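Local coordinates for protein 401aa long hypothetical glucose-1-phosphate thymidylyltransferase (PDB 2GGO) that acts as a bifunctional enzyme in the synthesis of the sugar nucleotides UDP-N-acetylglucosamine and UDP-N-acetylgalactosamine, at residues N234-V239 / E252-T257; E319-G324 / G361-G366; A357-H362 / V375-Y380. One frame throughout, in Å; residues are numbered along the deposited sequence.

Contact 1: N234-V239 / E252-T257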
# COMPACT_ATOMS: atom_id res chain seq x y z
N ASN A 234 7.61 9.50 -26.50
CA ASN A 234 7.71 10.53 -27.51
C ASN A 234 7.46 11.86 -26.84
O ASN A 234 6.43 12.02 -26.20
CB ASN A 234 6.66 10.26 -28.59
CG ASN A 234 6.44 11.45 -29.50
OD1 ASN A 234 7.40 12.05 -30.01
ND2 ASN A 234 5.15 11.78 -29.74
N VAL A 235 8.40 12.78 -26.95
CA VAL A 235 8.27 14.12 -26.37
C VAL A 235 8.40 15.15 -27.48
O VAL A 235 9.41 15.17 -28.20
CB VAL A 235 9.35 14.38 -25.32
CG1 VAL A 235 9.24 15.79 -24.76
CG2 VAL A 235 9.26 13.36 -24.22
N GLU A 236 7.38 16.00 -27.60
CA GLU A 236 7.32 16.94 -28.71
C GLU A 236 8.19 18.09 -28.36
O GLU A 236 8.76 18.13 -27.27
CB GLU A 236 5.90 17.44 -28.91
CG GLU A 236 4.91 16.40 -29.35
CD GLU A 236 3.54 16.98 -29.69
OE1 GLU A 236 3.23 18.14 -29.32
OE2 GLU A 236 2.74 16.24 -30.34
N ASP A 237 8.30 19.05 -29.28
CA ASP A 237 9.04 20.25 -28.96
C ASP A 237 8.28 21.15 -27.99
O ASP A 237 7.06 21.06 -27.86
CB ASP A 237 9.59 20.98 -30.20
CG ASP A 237 8.53 21.40 -31.16
OD1 ASP A 237 7.33 21.37 -30.81
OD2 ASP A 237 8.88 21.79 -32.29
N ASN A 238 9.03 21.99 -27.28
CA ASN A 238 8.51 22.84 -26.23
C ASN A 238 7.92 22.15 -25.04
O ASN A 238 6.91 22.58 -24.52
CB ASN A 238 7.53 23.86 -26.80
CG ASN A 238 8.22 24.82 -27.67
OD1 ASN A 238 8.12 24.77 -28.90
ND2 ASN A 238 9.02 25.66 -27.05
N VAL A 239 8.57 21.09 -24.60
CA VAL A 239 8.26 20.50 -23.34
C VAL A 239 9.47 20.82 -22.46
O VAL A 239 10.58 20.65 -22.90
CB VAL A 239 7.99 19.00 -23.49
CG1 VAL A 239 7.66 18.39 -22.15
CG2 VAL A 239 6.85 18.77 -24.44
N GLU A 252 3.31 9.81 -24.64
CA GLU A 252 3.38 10.92 -25.57
C GLU A 252 3.23 12.18 -24.76
O GLU A 252 2.27 12.30 -23.99
CB GLU A 252 2.21 10.85 -26.57
CG GLU A 252 2.46 11.67 -27.87
CD GLU A 252 1.15 12.17 -28.57
OE1 GLU A 252 0.01 11.73 -28.19
OE2 GLU A 252 1.29 13.02 -29.52
N ILE A 253 4.18 13.10 -24.93
CA ILE A 253 4.19 14.38 -24.23
C ILE A 253 4.20 15.58 -25.20
O ILE A 253 5.13 15.77 -25.96
CB ILE A 253 5.37 14.49 -23.27
CG1 ILE A 253 5.49 13.17 -22.45
CG2 ILE A 253 5.23 15.71 -22.45
CD1 ILE A 253 6.27 13.27 -21.19
N LYS A 254 3.14 16.37 -25.14
CA LYS A 254 2.84 17.40 -26.10
C LYS A 254 3.33 18.73 -25.62
O LYS A 254 3.54 18.96 -24.42
CB LYS A 254 1.33 17.47 -26.34
CG LYS A 254 0.74 16.13 -26.72
CD LYS A 254 -0.67 16.27 -27.22
CE LYS A 254 -1.31 14.91 -27.69
NZ LYS A 254 -2.82 15.01 -27.69
N SER A 255 3.54 19.60 -26.59
CA SER A 255 4.20 20.87 -26.38
C SER A 255 3.51 21.71 -25.31
O SER A 255 2.31 21.56 -25.07
CB SER A 255 4.29 21.62 -27.71
OG SER A 255 4.78 20.73 -28.72
N GLY A 256 4.28 22.56 -24.63
CA GLY A 256 3.71 23.42 -23.61
C GLY A 256 3.74 22.74 -22.26
O GLY A 256 3.60 23.40 -21.23
N THR A 257 3.94 21.43 -22.27
CA THR A 257 4.04 20.69 -21.02
C THR A 257 5.30 21.05 -20.24
O THR A 257 6.35 21.24 -20.83
CB THR A 257 3.97 19.21 -21.25
OG1 THR A 257 2.73 18.91 -21.86
CG2 THR A 257 4.08 18.47 -19.95

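Contact 2: E319-G324 / G361-G366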
# COMPACT_ATOMS: atom_id res chain seq x y z
N GLU A 319 -8.27 3.37 -10.31
CA GLU A 319 -8.25 3.08 -11.74
C GLU A 319 -9.51 3.47 -12.46
O GLU A 319 -10.57 3.49 -11.88
CB GLU A 319 -7.95 1.57 -12.02
CG GLU A 319 -9.11 0.51 -11.64
CD GLU A 319 -9.29 0.27 -10.17
OE1 GLU A 319 -8.51 0.81 -9.39
OE2 GLU A 319 -10.22 -0.46 -9.75
N ASP A 320 -9.37 3.78 -13.73
CA ASP A 320 -10.46 4.19 -14.62
C ASP A 320 -11.36 5.29 -14.07
O ASP A 320 -12.57 5.22 -14.17
CB ASP A 320 -11.21 2.96 -15.13
CG ASP A 320 -10.28 1.94 -15.85
OD1 ASP A 320 -9.45 2.38 -16.71
OD2 ASP A 320 -10.36 0.69 -15.58
N VAL A 321 -10.75 6.33 -13.48
CA VAL A 321 -11.47 7.49 -12.99
C VAL A 321 -11.47 8.50 -14.10
O VAL A 321 -10.53 8.51 -14.91
CB VAL A 321 -10.85 8.06 -11.68
CG1 VAL A 321 -11.70 9.37 -11.11
CG2 VAL A 321 -10.95 6.97 -10.57
N ASN A 322 -12.55 9.26 -14.24
CA ASN A 322 -12.53 10.39 -15.20
C ASN A 322 -12.88 11.63 -14.47
O ASN A 322 -13.86 11.63 -13.88
CB ASN A 322 -13.55 10.22 -16.37
CG ASN A 322 -13.29 8.94 -17.21
OD1 ASN A 322 -12.33 8.84 -17.96
ND2 ASN A 322 -14.12 7.91 -16.99
N PHE A 323 -12.09 12.70 -14.63
CA PHE A 323 -12.47 13.98 -14.08
C PHE A 323 -13.22 14.76 -15.05
O PHE A 323 -12.68 15.09 -16.10
CB PHE A 323 -11.27 14.84 -13.53
CG PHE A 323 -10.98 14.49 -12.09
CD1 PHE A 323 -11.57 13.35 -11.56
CD2 PHE A 323 -10.18 15.26 -11.27
CE1 PHE A 323 -11.36 13.01 -10.19
CE2 PHE A 323 -9.95 14.92 -9.95
CZ PHE A 323 -10.52 13.77 -9.44
N GLY A 324 -14.42 15.16 -14.70
CA GLY A 324 -14.94 16.30 -15.51
C GLY A 324 -14.16 17.60 -15.44
O GLY A 324 -13.59 17.97 -14.36
N GLY A 361 -11.89 3.45 -7.83
CA GLY A 361 -11.98 3.10 -9.21
C GLY A 361 -13.29 3.42 -9.88
O GLY A 361 -14.38 3.28 -9.29
N HIS A 362 -13.19 3.85 -11.12
CA HIS A 362 -14.38 3.99 -12.01
C HIS A 362 -15.32 5.09 -11.57
O HIS A 362 -16.48 5.13 -11.96
CB HIS A 362 -15.20 2.70 -12.11
CG HIS A 362 -14.41 1.52 -12.59
ND1 HIS A 362 -14.20 1.27 -13.94
CD2 HIS A 362 -13.81 0.51 -11.92
CE1 HIS A 362 -13.50 0.15 -14.06
NE2 HIS A 362 -13.18 -0.28 -12.85
N VAL A 363 -14.83 5.96 -10.71
CA VAL A 363 -15.44 7.24 -10.49
C VAL A 363 -15.50 8.21 -11.67
O VAL A 363 -14.56 8.35 -12.49
CB VAL A 363 -14.86 7.89 -9.16
CG1 VAL A 363 -15.19 9.41 -9.05
CG2 VAL A 363 -15.36 7.23 -8.02
N ARG A 364 -16.61 8.96 -11.76
CA ARG A 364 -16.73 9.98 -12.83
C ARG A 364 -17.17 11.26 -12.12
O ARG A 364 -18.12 11.22 -11.42
CB ARG A 364 -17.73 9.57 -13.95
CG ARG A 364 -17.81 10.70 -15.06
CD ARG A 364 -18.53 10.35 -16.43
NE ARG A 364 -17.75 9.49 -17.36
CZ ARG A 364 -16.80 9.89 -18.24
NH1 ARG A 364 -16.42 11.18 -18.33
NH2 ARG A 364 -16.22 8.97 -19.03
N THR A 365 -16.43 12.37 -12.21
CA THR A 365 -17.00 13.54 -11.50
C THR A 365 -17.61 14.40 -12.59
O THR A 365 -17.10 14.42 -13.69
CB THR A 365 -15.97 14.34 -10.81
OG1 THR A 365 -15.07 14.77 -11.86
CG2 THR A 365 -15.14 13.46 -9.98
N GLY A 366 -18.73 15.08 -12.36
CA GLY A 366 -19.16 16.10 -13.28
C GLY A 366 -18.25 17.28 -13.44
O GLY A 366 -17.31 17.36 -12.65
O HOH W 1 -11.70 -2.25 -11.73
O HOH W 2 -14.77 6.62 -14.99

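Contact 3: A357-H362 / V375-Y380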
# COMPACT_ATOMS: atom_id res chain seq x y z
N ALA A 357 -7.51 14.09 -1.68
CA ALA A 357 -8.60 13.16 -1.68
C ALA A 357 -8.23 11.72 -2.01
O ALA A 357 -7.23 11.49 -2.63
CB ALA A 357 -9.75 13.71 -2.59
N PHE A 358 -9.09 10.77 -1.60
CA PHE A 358 -8.96 9.36 -1.98
C PHE A 358 -10.15 8.87 -2.83
O PHE A 358 -11.27 8.76 -2.35
CB PHE A 358 -8.79 8.55 -0.71
CG PHE A 358 -7.67 9.05 0.15
CD1 PHE A 358 -6.37 8.86 -0.23
CD2 PHE A 358 -7.91 9.73 1.34
CE1 PHE A 358 -5.32 9.31 0.52
CE2 PHE A 358 -6.85 10.16 2.10
CZ PHE A 358 -5.55 9.94 1.69
N ILE A 359 -9.87 8.63 -4.11
CA ILE A 359 -10.90 8.38 -5.13
C ILE A 359 -10.89 6.91 -5.62
O ILE A 359 -9.90 6.45 -6.22
CB ILE A 359 -10.67 9.27 -6.33
CG1 ILE A 359 -10.39 10.75 -5.94
CG2 ILE A 359 -11.78 9.10 -7.39
CD1 ILE A 359 -11.55 11.64 -5.44
N GLY A 360 -12.02 6.21 -5.45
CA GLY A 360 -12.18 4.85 -5.88
C GLY A 360 -12.16 4.67 -7.38
O GLY A 360 -12.35 5.63 -8.12
N GLY A 361 -11.89 3.45 -7.83
CA GLY A 361 -11.98 3.10 -9.21
C GLY A 361 -13.29 3.42 -9.88
O GLY A 361 -14.38 3.28 -9.29
N HIS A 362 -13.19 3.85 -11.12
CA HIS A 362 -14.38 3.99 -12.01
C HIS A 362 -15.32 5.09 -11.57
O HIS A 362 -16.48 5.13 -11.96
CB HIS A 362 -15.20 2.70 -12.11
CG HIS A 362 -14.41 1.52 -12.59
ND1 HIS A 362 -14.20 1.27 -13.94
CD2 HIS A 362 -13.81 0.51 -11.92
CE1 HIS A 362 -13.50 0.15 -14.06
NE2 HIS A 362 -13.18 -0.28 -12.85
N VAL A 375 -11.24 13.74 1.80
CA VAL A 375 -12.52 13.08 1.53
C VAL A 375 -12.24 11.80 0.79
O VAL A 375 -11.30 11.72 -0.02
CB VAL A 375 -13.49 14.09 0.77
CG1 VAL A 375 -14.42 13.41 -0.16
CG2 VAL A 375 -14.26 14.92 1.77
N LYS A 376 -13.06 10.76 1.07
CA LYS A 376 -12.96 9.52 0.30
C LYS A 376 -14.15 9.39 -0.58
O LYS A 376 -15.26 9.67 -0.15
CB LYS A 376 -12.84 8.28 1.19
CG LYS A 376 -11.69 8.47 2.19
CD LYS A 376 -11.52 7.34 3.19
CE LYS A 376 -12.83 6.69 3.48
NZ LYS A 376 -12.51 5.47 4.26
N ILE A 377 -13.91 9.10 -1.85
CA ILE A 377 -15.00 8.76 -2.73
C ILE A 377 -14.90 7.31 -3.16
O ILE A 377 -13.91 6.87 -3.82
CB ILE A 377 -15.01 9.73 -3.97
CG1 ILE A 377 -14.97 11.18 -3.41
CG2 ILE A 377 -16.18 9.40 -4.87
CD1 ILE A 377 -15.39 12.31 -4.35
N GLY A 378 -15.95 6.57 -2.83
CA GLY A 378 -16.14 5.14 -3.18
C GLY A 378 -16.08 4.83 -4.65
O GLY A 378 -16.41 5.66 -5.46
N ALA A 379 -15.61 3.65 -5.01
CA ALA A 379 -15.55 3.21 -6.39
C ALA A 379 -16.93 3.35 -7.02
O ALA A 379 -17.90 3.22 -6.33
CB ALA A 379 -15.11 1.75 -6.43
N TYR A 380 -16.99 3.63 -8.31
CA TYR A 380 -18.28 3.71 -9.07
C TYR A 380 -19.16 4.88 -8.70
O TYR A 380 -20.35 4.97 -9.13
CB TYR A 380 -19.10 2.39 -8.95
CG TYR A 380 -18.39 1.25 -9.64
CD1 TYR A 380 -18.33 1.20 -11.02
CD2 TYR A 380 -17.74 0.25 -8.92
CE1 TYR A 380 -17.68 0.20 -11.68
CE2 TYR A 380 -17.04 -0.80 -9.61
CZ TYR A 380 -17.02 -0.78 -10.98
OH TYR A 380 -16.39 -1.77 -11.66

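Contact 1: N234-V239 / E252-T257
N234 and V235 pair in parallel with E252 and I253, through backbone bonds of 2.8 Å each from I253 N to N234 O and from E236 N to I253 O. Past these short strands the two segments turn together, and G256 N donates to N238 O at 2.6 Å from above the carbonyl plane. With CG anti to the carbonyl carbon (chi1 -66°), the extended side chain of E236 runs alongside K254, E236 OE1 3.6 Å from K254 CB. E236 OE1 accepts from S255 N at 3.1 Å, on the anti side and out of the carboxylate plane. E236 OE2 sits 3.6 Å from E252 OE2, a close pair of like charges. An alanine at E236 would probably leave S255 N without this acceptor and open a gap beside K254. On the apolar side V239 crosses I253 at about a right angle, with V239 CG1 3.6 Å from I253 CG2. The two segments lie on successive coils of the left-handed parallel beta-helix expected for hexapeptide repeats. V235 and I253 both touch I247 of strand 245-247, while strand 252-253 continues its own sheet to strand 270-271.

Contact 2: E319-G324 / G361-G366
N322 and R364 meet flat against flat, with the amide and guanidinium planes 13° apart. N322 ND2 lies over one face of the guanidinium, 3.1 Å from R364 NH2. Both nitrogens are donors, so this is a stack, not a hydrogen bond. N322 CB lies over the guanidinium too, offset toward its rim. At the other end D320 and H362 run side by side. D320 OD2 is 3.5 Å from H362 CE1, and the carboxylate is turned 49° from the ring. E319 O lies over one face of the imidazole. A water in the ring plane joins H362 NE2, at 2.7 Å, to E319 OE2, to which it donates. Between these ends V321 CG1 packs on V363 CB at 4.0 Å.

T365 OG1 stands between its backbone N and carbonyl carbon (chi1 60°), where it accepts from G324 N at 2.9 Å. The same N-H is shared with T365 O. T365 CG2 rests 3.8 Å from F323 CE1. The backbones run parallel and are joined by bonds from H362 N to E319 O, N322 N to V363 O and T365 N to N322 O. A second water donates to both D320 O and V363 O.

Further out, T327 OG1 bonds to T365 OG1 and to G324 O. E319 OE1 forms a salt bridge to R21, and E319 OE2 bonds to T20 OG1. A side chain on G361 would collide with E319 OE2, and one on G324 with T365 O.

The chemistry thus splits across the beta-helix coil. V321, V363, F323 and the T365 methyl pack on one side, which also holds the bonded T365 hydroxyl. D320, H362, N322 and R364 lie on the other. E319, paired with R21, ties the coil to the N-terminal part of the chain.

Contact 3: A357-H362 / V375-Y380
H362 and Y380 hold their rings 1° from parallel, slid apart so that they barely overlap, with centroids 4.8 Å apart. Y380 OH lies over one face of the imidazole, offset toward the rim, and is 3.5 Å from H362 CD2. In return H362 CB sits over a face of the Y380 ring in a CH-pi contact, 4.0 Å from its centroid. The phenyl of F358 meets K376 less directly. Its CD2 is 4.1 Å from K376 CG, and the two side chains cross obliquely. P16 and residues P212 and W213 of helix 212-225 also pack against F358.

I359 and I377 lie side by side and point the same way, with I359 CD1 4.0 Å from I377 CG1. A bend at chi2 of I359 (-74°) places CD1 for this contact. Both isoleucines also touch I371 of strand 370-371. Backbone bonds run from F358 N to V375 O, I377 N to F358 O, G360 N to I377 O and Y380 N to G361 O. The third is the shortest, with G360 N 2.6 Å from I377 O. A CB on G360 would clash with A379 N, which itself bonds to H19 ND1.

K376 leads its amine away to N342 O. Its side chain is about 8 Å from that of E12, which probably binds the nucleoside triphosphate. The isoleucines give apolar packing characteristic of the interior of a left-handed beta-helix. Apolar side chains and backbone bonds thus hold the buried part, and F358 seats the coil on the N-terminal part of the chain. Aromatic contacts are left to the more exposed end.

In the fold
All three contacts join parallel neighbouring coils of the C-terminal beta-helix. Contact 1 is a surface contact near the start of the beta-helix, its centre 32 Å from the centre of the chain, and is rich in exposed polar groups. Contact 2 is partly buried and combines a polar outer side with a mainly apolar inner one. Contact 3 is mostly buried and rests largely on isoleucine packing and backbone bonds. Contacts 2 and 3 share G361 and H362, and they pack directly, with V321 CG1 3.7 Å from I359 CG2. Contact 1 stands apart, its nearest atoms about 15 Å from contact 2. Contacts 2 and 3 also reach N-terminal residues, contact 3 largely by nonpolar packing.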